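Local coordinates for SusD superfamily protein (Bacteroides vulgatus, PDB 3MYV) that probably binds saccharides at the outer membrane, as a member of the SusD family of polysaccharide-binding proteins, at residues Y24-G29 against P79-R84; G31-A36 against Q121-R126. All blocks are in the same frame, centred on the assembly; numbering follows the deposited sequence.

Contact 1 of 2, residues Y24-G29 against P79-R84; sequences YDLMSG and PFYILR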
ATOM      1  N   TYR A  24      15.389  -0.346   3.369  1.00 16.28           N
ATOM      2  CA  TYR A  24      14.211  -0.770   4.132  1.00 16.20           C
ATOM      3  C   TYR A  24      14.152  -0.127   5.515  1.00 16.03           C
ATOM      4  O   TYR A  24      13.062   0.221   5.990  1.00 15.03           O
ATOM      5  CB  TYR A  24      14.158  -2.271   4.260  1.00 15.39           C
ATOM      6  CG  TYR A  24      13.987  -2.995   2.955  1.00 16.31           C
ATOM      7  CD1 TYR A  24      15.087  -3.335   2.181  1.00 17.33           C
ATOM      8  CD2 TYR A  24      12.720  -3.357   2.501  1.00 14.52           C
ATOM      9  CE1 TYR A  24      14.937  -4.058   0.991  1.00 18.27           C
ATOM     10  CE2 TYR A  24      12.550  -4.054   1.329  1.00 16.09           C
ATOM     11  CZ  TYR A  24      13.661  -4.399   0.562  1.00 13.23           C
ATOM     12  OH  TYR A  24      13.510  -5.128  -0.584  1.00 14.18           O
ATOM     13  N   ASP A  25      15.305   0.052   6.164  1.00 15.47           N
ATOM     14  CA  ASP A  25      15.339   0.851   7.395  1.00 15.76           C
ATOM     15  C   ASP A  25      14.666   2.220   7.165  1.00 14.41           C
ATOM     16  O   ASP A  25      13.861   2.649   7.969  1.00 13.30           O
ATOM     17  CB  ASP A  25      16.767   1.055   7.934  1.00 16.47           C
ATOM     18  CG  ASP A  25      17.402  -0.223   8.446  1.00 22.74           C
ATOM     19  OD1 ASP A  25      16.679  -1.203   8.717  1.00 25.84           O
ATOM     20  OD2 ASP A  25      18.641  -0.252   8.559  1.00 27.26           O
ATOM     21  N   LEU A  26      15.009   2.902   6.065  1.00 15.63           N
ATOM     22  CA  LEU A  26      14.426   4.201   5.778  1.00 16.16           C
ATOM     23  C   LEU A  26      12.917   4.083   5.539  1.00 14.89           C
ATOM     24  O   LEU A  26      12.113   4.943   5.935  1.00 14.19           O
ATOM     25  CB  LEU A  26      15.104   4.834   4.538  1.00 16.14           C
ATOM     26  CG  LEU A  26      16.539   5.287   4.757  1.00 16.83           C
ATOM     27  CD1 LEU A  26      17.328   5.515   3.426  1.00 12.68           C
ATOM     28  CD2 LEU A  26      16.535   6.549   5.646  1.00 16.41           C
HETATM   29  N   MSE A  27      12.535   3.028   4.850  1.00 16.24           N
HETATM   30  CA  MSE A  27      11.144   2.825   4.460  1.00 14.38           C
HETATM   31  C   MSE A  27      10.240   2.554   5.667  1.00 14.40           C
HETATM   32  O   MSE A  27       9.032   2.892   5.666  1.00 14.79           O
HETATM   33  CB  MSE A  27      11.089   1.642   3.484  1.00 16.11           C
HETATM   34  CG  MSE A  27       9.816   1.487   2.793  1.00 19.21           C
HETATM   35 SE   MSE A  27       9.829  -0.007   1.438  0.75 22.34          SE
HETATM   36  CE  MSE A  27      11.549  -0.066   1.081  1.00 11.24           C
ATOM     37  N   SER A  28      10.830   1.989   6.714  1.00 13.49           N
ATOM     38  CA  SER A  28      10.076   1.641   7.942  1.00 13.79           C
ATOM     39  C   SER A  28       9.709   2.836   8.824  1.00 15.89           C
ATOM     40  O   SER A  28       9.009   2.679   9.832  1.00 17.02           O
ATOM     41  CB  SER A  28      10.906   0.673   8.775  1.00 16.93           C
ATOM     42  OG  SER A  28      11.945   1.387   9.398  1.00 17.28           O
ATOM     43  N   GLY A  29      10.186   4.033   8.469  1.00 15.52           N
ATOM     44  CA  GLY A  29       9.923   5.210   9.266  1.00 13.42           C
ATOM     45  C   GLY A  29       8.423   5.473   9.309  1.00 14.15           C
ATOM     46  O   GLY A  29       7.698   5.170   8.357  1.00 11.54           O
ATOM     47  N   PRO A  79      10.176   8.863   0.376  1.00 13.13           N
ATOM     48  CA  PRO A  79      10.392   8.081  -0.844  1.00 16.17           C
ATOM     49  C   PRO A  79      11.460   8.709  -1.760  1.00 14.29           C
ATOM     50  O   PRO A  79      12.201   7.999  -2.410  1.00 12.22           O
ATOM     51  CB  PRO A  79       9.021   8.115  -1.532  1.00 13.87           C
ATOM     52  CG  PRO A  79       8.087   8.149  -0.380  1.00 15.59           C
ATOM     53  CD  PRO A  79       8.741   9.071   0.626  1.00 16.29           C
ATOM     54  N   PHE A  80      11.556  10.035  -1.794  1.00 16.64           N
ATOM     55  CA  PHE A  80      12.584  10.659  -2.635  1.00 15.72           C
ATOM     56  C   PHE A  80      13.972  10.395  -2.104  1.00 14.68           C
ATOM     57  O   PHE A  80      14.883  10.194  -2.891  1.00 16.29           O
ATOM     58  CB  PHE A  80      12.378  12.161  -2.825  1.00 13.79           C
ATOM     59  CG  PHE A  80      11.490  12.476  -3.969  1.00 11.41           C
ATOM     60  CD1 PHE A  80      11.813  12.056  -5.247  1.00 11.36           C
ATOM     61  CD2 PHE A  80      10.291  13.128  -3.769  1.00 14.45           C
ATOM     62  CE1 PHE A  80      10.982  12.349  -6.323  1.00 15.56           C
ATOM     63  CE2 PHE A  80       9.469  13.414  -4.839  1.00 13.43           C
ATOM     64  CZ  PHE A  80       9.806  13.036  -6.103  1.00 16.98           C
ATOM     65  N   TYR A  81      14.123  10.414  -0.777  1.00 13.86           N
ATOM     66  CA  TYR A  81      15.391  10.135  -0.150  1.00 15.73           C
ATOM     67  C   TYR A  81      15.823   8.702  -0.468  1.00 14.86           C
ATOM     68  O   TYR A  81      16.971   8.454  -0.818  1.00 14.99           O
ATOM     69  CB  TYR A  81      15.319  10.377   1.380  1.00 15.19           C
ATOM     70  CG  TYR A  81      16.682  10.300   2.045  1.00 18.42           C
ATOM     71  CD1 TYR A  81      17.217   9.074   2.455  1.00 23.41           C
ATOM     72  CD2 TYR A  81      17.454  11.442   2.224  1.00 30.73           C
ATOM     73  CE1 TYR A  81      18.454   8.992   3.029  1.00 25.46           C
ATOM     74  CE2 TYR A  81      18.718  11.363   2.808  1.00 33.98           C
ATOM     75  CZ  TYR A  81      19.202  10.132   3.201  1.00 30.01           C
ATOM     76  OH  TYR A  81      20.433  10.035   3.771  1.00 37.28           O
ATOM     77  N   ILE A  82      14.895   7.769  -0.361  1.00 15.56           N
ATOM     78  CA  ILE A  82      15.184   6.382  -0.658  1.00 14.82           C
ATOM     79  C   ILE A  82      15.584   6.201  -2.125  1.00 15.10           C
ATOM     80  O   ILE A  82      16.539   5.471  -2.430  1.00 13.77           O
ATOM     81  CB  ILE A  82      14.002   5.468  -0.269  1.00 13.14           C
ATOM     82  CG1 ILE A  82      13.768   5.470   1.251  1.00 14.40           C
ATOM     83  CG2 ILE A  82      14.251   4.013  -0.736  1.00 11.34           C
ATOM     84  CD1 ILE A  82      12.371   4.926   1.674  1.00 13.61           C
ATOM     85  N   LEU A  83      14.873   6.869  -3.028  1.00 13.61           N
ATOM     86  CA  LEU A  83      15.202   6.818  -4.455  1.00 14.24           C
ATOM     87  C   LEU A  83      16.636   7.286  -4.739  1.00 13.47           C
ATOM     88  O   LEU A  83      17.339   6.691  -5.521  1.00 15.90           O
ATOM     89  CB  LEU A  83      14.210   7.683  -5.244  1.00 12.32           C
ATOM     90  CG  LEU A  83      12.855   7.017  -5.544  1.00 17.41           C
ATOM     91  CD1 LEU A  83      11.765   8.042  -5.895  1.00 11.84           C
ATOM     92  CD2 LEU A  83      12.977   5.977  -6.686  1.00 14.81           C
ATOM     93  N   ARG A  84      17.064   8.362  -4.092  1.00 14.54           N
ATOM     94  CA  ARG A  84      18.427   8.824  -4.235  1.00 14.89           C
ATOM     95  C   ARG A  84      19.414   7.776  -3.764  1.00 16.00           C
ATOM     96  O   ARG A  84      20.405   7.510  -4.466  1.00 15.28           O
ATOM     97  CB  ARG A  84      18.670  10.111  -3.413  1.00 17.94           C
ATOM     98  CG  ARG A  84      20.156  10.544  -3.399  1.00 23.11           C
ATOM     99  CD  ARG A  84      20.473  11.455  -2.224  1.00 37.78           C
ATOM    100  NE  ARG A  84      20.200  12.842  -2.568  1.00 40.02           N
TER
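Apolar helix-to-helix packing joins helix 13-27 to helix 77-94, with L26 and M27 on one side and Y81 and I82 on the other. The backbones come closest at L26 and I82, whose CA atoms lie 6.8 Å apart. L26 works with both ends of its side chain. Its CB rests on CG1 of I82 at 3.6 Å, while CD1 abuts the CD1-CE1 edge of the Y81 ring, in the ring plane and 3.7 Å from CE1; CD2 lies a little farther from the same edge. L26 and Y81 cross at about a right angle, and the methyl meets the ring at its edge rather than over a face. With CG1 anti to its carbonyl carbon (chi1 -65°), I82 extends CD1 to the backbone of M27, 3.7 Å from CA, and to within 4.0 Å of M27 CB. M27 is a selenomethionine whose side chain also touches F250 and Y33, and I82 additionally packs on V116 and C120 of helix 103-128. Cut back to an alanine, L26 would keep its CB against I82, but the edge of the Y81 ring would probably lose its methyl neighbours and the ring would be freer to turn. Such close apolar pairing of helices is consistent with the TPR-like helical scaffold of SusD proteins.

Contact 2 of 2, residues G31-A36 against Q121-R126; sequences GYYGAA and QFDLTR. With EDO (1,2-ethanediol), chain I.
Y32 and Y33, neighbours in a type I turn, both donate their phenol hydroxyls to one carboxylate oxygen, D123 OD2, at 2.6 Å from each OH. The two bonds differ in approach: Y32 OH meets the anti lone pair of OD2, its ring standing 88° from the carboxylate plane, whereas Y33 OH comes on the syn side, 18° out of that plane. Y33 CD2 covers a face of the Y32 ring.

The ionic part lies on the other oxygen. R126 grips D123 OD1 side-on, with NH2 at 2.7 Å and NE at 3.0 Å from it. Its CG sits between the backbone N and the carbonyl carbon (chi1 61°), and the chain runs extended to NE, which brings the guanidinium back alongside D123. Four donors thus hold the buried carboxylate and would be expected to stabilise its charge. F122 CE2 lies over one guanidinium face.

A 1,2-ethanediol, probably from the crystallisation liquor, bridges the two sides: its O2 donates to Y33 OH at 2.8 Å and accepts from R126 NH2 at 3.1 Å. Two buried tyrosines and a buried aspartate, with a partly exposed arginine, thus fasten a turn to helix 103-128 within the helical part of this SusD-family fold.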
ATOM      1  N   GLY A  31       6.901   8.107   8.953  1.00 14.28           N
ATOM      2  CA  GLY A  31       6.556   9.001   7.862  1.00 12.08           C
ATOM      3  C   GLY A  31       6.252   8.343   6.521  1.00 12.42           C
ATOM      4  O   GLY A  31       5.728   9.015   5.602  1.00 16.24           O
ATOM      5  N   TYR A  32       6.610   7.065   6.377  1.00 13.59           N
ATOM      6  CA  TYR A  32       6.328   6.309   5.139  1.00 13.49           C
ATOM      7  C   TYR A  32       5.603   4.986   5.476  1.00 13.05           C
ATOM      8  O   TYR A  32       4.430   5.035   5.833  1.00 12.75           O
ATOM      9  CB  TYR A  32       7.625   6.164   4.309  1.00 12.18           C
ATOM     10  CG  TYR A  32       7.486   5.609   2.886  1.00 13.31           C
ATOM     11  CD1 TYR A  32       6.256   5.624   2.209  1.00 13.31           C
ATOM     12  CD2 TYR A  32       8.605   5.113   2.206  1.00 15.88           C
ATOM     13  CE1 TYR A  32       6.136   5.108   0.891  1.00 14.21           C
ATOM     14  CE2 TYR A  32       8.503   4.610   0.899  1.00 15.22           C
ATOM     15  CZ  TYR A  32       7.263   4.602   0.251  1.00 14.24           C
ATOM     16  OH  TYR A  32       7.157   4.128  -1.033  1.00 14.54           O
ATOM     17  N   TYR A  33       6.271   3.834   5.429  1.00 13.34           N
ATOM     18  CA  TYR A  33       5.586   2.557   5.680  1.00 12.09           C
ATOM     19  C   TYR A  33       5.482   2.130   7.155  1.00 12.76           C
ATOM     20  O   TYR A  33       4.928   1.075   7.478  1.00 15.66           O
ATOM     21  CB  TYR A  33       6.184   1.456   4.793  1.00 12.71           C
ATOM     22  CG  TYR A  33       5.548   1.407   3.416  1.00 14.32           C
ATOM     23  CD1 TYR A  33       4.209   1.032   3.269  1.00 15.08           C
ATOM     24  CD2 TYR A  33       6.259   1.761   2.282  1.00 11.82           C
ATOM     25  CE1 TYR A  33       3.609   0.983   2.039  1.00 14.25           C
ATOM     26  CE2 TYR A  33       5.647   1.728   1.025  1.00 16.01           C
ATOM     27  CZ  TYR A  33       4.319   1.333   0.926  1.00 17.59           C
ATOM     28  OH  TYR A  33       3.689   1.299  -0.295  1.00 18.58           O
ATOM     29  N   GLY A  34       6.002   2.948   8.066  1.00 13.24           N
ATOM     30  CA  GLY A  34       5.743   2.735   9.484  1.00 12.54           C
ATOM     31  C   GLY A  34       4.346   3.140   9.931  1.00 13.53           C
ATOM     32  O   GLY A  34       3.869   2.656  10.969  1.00 14.60           O
ATOM     33  N   ALA A  35       3.701   4.019   9.165  1.00 11.91           N
ATOM     34  CA  ALA A  35       2.362   4.518   9.500  1.00 15.18           C
ATOM     35  C   ALA A  35       1.701   5.350   8.387  1.00 13.97           C
ATOM     36  O   ALA A  35       0.558   5.084   8.008  1.00 11.87           O
ATOM     37  CB  ALA A  35       2.420   5.363  10.800  1.00 15.69           C
ATOM     38  N   ALA A  36       2.383   6.382   7.901  1.00 15.56           N
ATOM     39  CA  ALA A  36       1.719   7.398   7.049  1.00 14.73           C
ATOM     40  C   ALA A  36       1.016   6.839   5.812  1.00 15.58           C
ATOM     41  O   ALA A  36      -0.058   7.314   5.463  1.00 13.01           O
ATOM     42  CB  ALA A  36       2.672   8.531   6.645  1.00 13.92           C
ATOM     43  N   GLN A 121       8.645   5.153  -6.391  1.00 13.18           N
ATOM     44  CA  GLN A 121       8.102   6.011  -7.456  1.00 11.47           C
ATOM     45  C   GLN A 121       6.606   5.808  -7.626  1.00 12.04           C
ATOM     46  O   GLN A 121       5.851   6.771  -7.917  1.00 10.09           O
ATOM     47  CB  GLN A 121       8.859   5.807  -8.760  1.00 13.91           C
ATOM     48  CG  GLN A 121       8.536   6.927  -9.799  1.00 12.07           C
ATOM     49  CD  GLN A 121       9.187   8.258  -9.437  1.00 15.08           C
ATOM     50  OE1 GLN A 121      10.417   8.331  -9.298  1.00 14.03           O
ATOM     51  NE2 GLN A 121       8.372   9.339  -9.367  1.00 13.89           N
ATOM     52  N   PHE A 122       6.143   4.567  -7.458  1.00 12.50           N
ATOM     53  CA  PHE A 122       4.704   4.262  -7.570  1.00 11.84           C
ATOM     54  C   PHE A 122       3.898   5.004  -6.512  1.00 13.41           C
ATOM     55  O   PHE A 122       2.901   5.653  -6.821  1.00 12.18           O
ATOM     56  CB  PHE A 122       4.460   2.744  -7.499  1.00 13.15           C
ATOM     57  CG  PHE A 122       2.993   2.346  -7.402  1.00 13.63           C
ATOM     58  CD1 PHE A 122       2.112   2.605  -8.445  1.00 11.58           C
ATOM     59  CD2 PHE A 122       2.517   1.649  -6.306  1.00 16.35           C
ATOM     60  CE1 PHE A 122       0.770   2.215  -8.359  1.00 15.75           C
ATOM     61  CE2 PHE A 122       1.186   1.243  -6.226  1.00 17.32           C
ATOM     62  CZ  PHE A 122       0.314   1.527  -7.266  1.00 12.64           C
ATOM     63  N   ASP A 123       4.366   4.943  -5.268  1.00 11.74           N
ATOM     64  CA  ASP A 123       3.714   5.652  -4.180  1.00 13.27           C
ATOM     65  C   ASP A 123       3.678   7.166  -4.419  1.00 13.79           C
ATOM     66  O   ASP A 123       2.612   7.794  -4.313  1.00 14.06           O
ATOM     67  CB  ASP A 123       4.372   5.286  -2.855  1.00 13.97           C
ATOM     68  CG  ASP A 123       3.990   3.871  -2.388  1.00 14.38           C
ATOM     69  OD1 ASP A 123       2.936   3.362  -2.844  1.00 16.05           O
ATOM     70  OD2 ASP A 123       4.749   3.271  -1.586  1.00 15.77           O
ATOM     71  N   LEU A 124       4.805   7.740  -4.836  1.00 13.43           N
ATOM     72  CA  LEU A 124       4.823   9.160  -5.232  1.00 13.27           C
ATOM     73  C   LEU A 124       3.819   9.481  -6.325  1.00 12.89           C
ATOM     74  O   LEU A 124       3.198  10.553  -6.301  1.00 11.58           O
ATOM     75  CB  LEU A 124       6.214   9.613  -5.678  1.00 14.15           C
ATOM     76  CG  LEU A 124       7.248   9.743  -4.552  1.00 14.46           C
ATOM     77  CD1 LEU A 124       8.701   9.755  -5.115  1.00 12.38           C
ATOM     78  CD2 LEU A 124       6.974  10.971  -3.668  1.00 13.44           C
ATOM     79  N   THR A 125       3.666   8.567  -7.267  1.00 11.72           N
ATOM     80  CA  THR A 125       2.768   8.769  -8.387  1.00 12.70           C
ATOM     81  C   THR A 125       1.317   8.729  -7.922  1.00 12.42           C
ATOM     82  O   THR A 125       0.505   9.586  -8.310  1.00 12.35           O
ATOM     83  CB  THR A 125       3.024   7.748  -9.492  1.00 13.05           C
ATOM     84  OG1 THR A 125       4.420   7.783  -9.874  1.00 12.58           O
ATOM     85  CG2 THR A 125       2.127   8.018 -10.689  1.00 16.00           C
ATOM     86  N   ARG A 126       0.961   7.746  -7.097  1.00 14.67           N
ATOM     87  CA  ARG A 126      -0.438   7.710  -6.638  1.00 15.11           C
ATOM     88  C   ARG A 126      -0.801   8.751  -5.565  1.00 15.06           C
ATOM     89  O   ARG A 126      -1.986   9.028  -5.362  1.00 12.77           O
ATOM     90  CB  ARG A 126      -0.881   6.313  -6.242  1.00 15.12           C
ATOM     91  CG  ARG A 126      -0.116   5.694  -5.104  1.00 15.36           C
ATOM     92  CD  ARG A 126      -0.656   4.288  -4.907  1.00 17.66           C
ATOM     93  NE  ARG A 126       0.180   3.569  -3.967  1.00 15.04           N
ATOM     94  CZ  ARG A 126      -0.151   2.458  -3.309  1.00 16.41           C
ATOM     95  NH1 ARG A 126      -1.350   1.936  -3.405  1.00 12.88           N
ATOM     96  NH2 ARG A 126       0.733   1.892  -2.497  1.00 16.16           N
TER
HETATM   97  C1  EDO I 516       0.091  -0.114   1.081  1.00 34.68           C
HETATM   98  O1  EDO I 516      -1.120   0.254   0.435  1.00 30.09           O
HETATM   99  C2  EDO I 516       0.850  -1.158   0.255  1.00 27.42           C
HETATM  100  O2  EDO I 516       1.661  -0.542  -0.803  1.00 23.79           O

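From the N terminus, helix 13-27 supplies the first side of contact 1, and the loop that follows supplies the first side of contact 2. Helix 77-94 then closes contact 1 across 49 intervening residues, and helix 103-128 closes contact 2 across 84, so the two closures cross rather than nest. Their centres lie about 9 Å apart. The first sides are joined by probable hydrogen bonds, M27 O to Y33 N at 2.9 Å and G29 O to G34 N at 2.8 Å. The second sides meet where F80 and L83 pack on L124. Together the contacts tie helix 13-27 and its following loop to two consecutive helices.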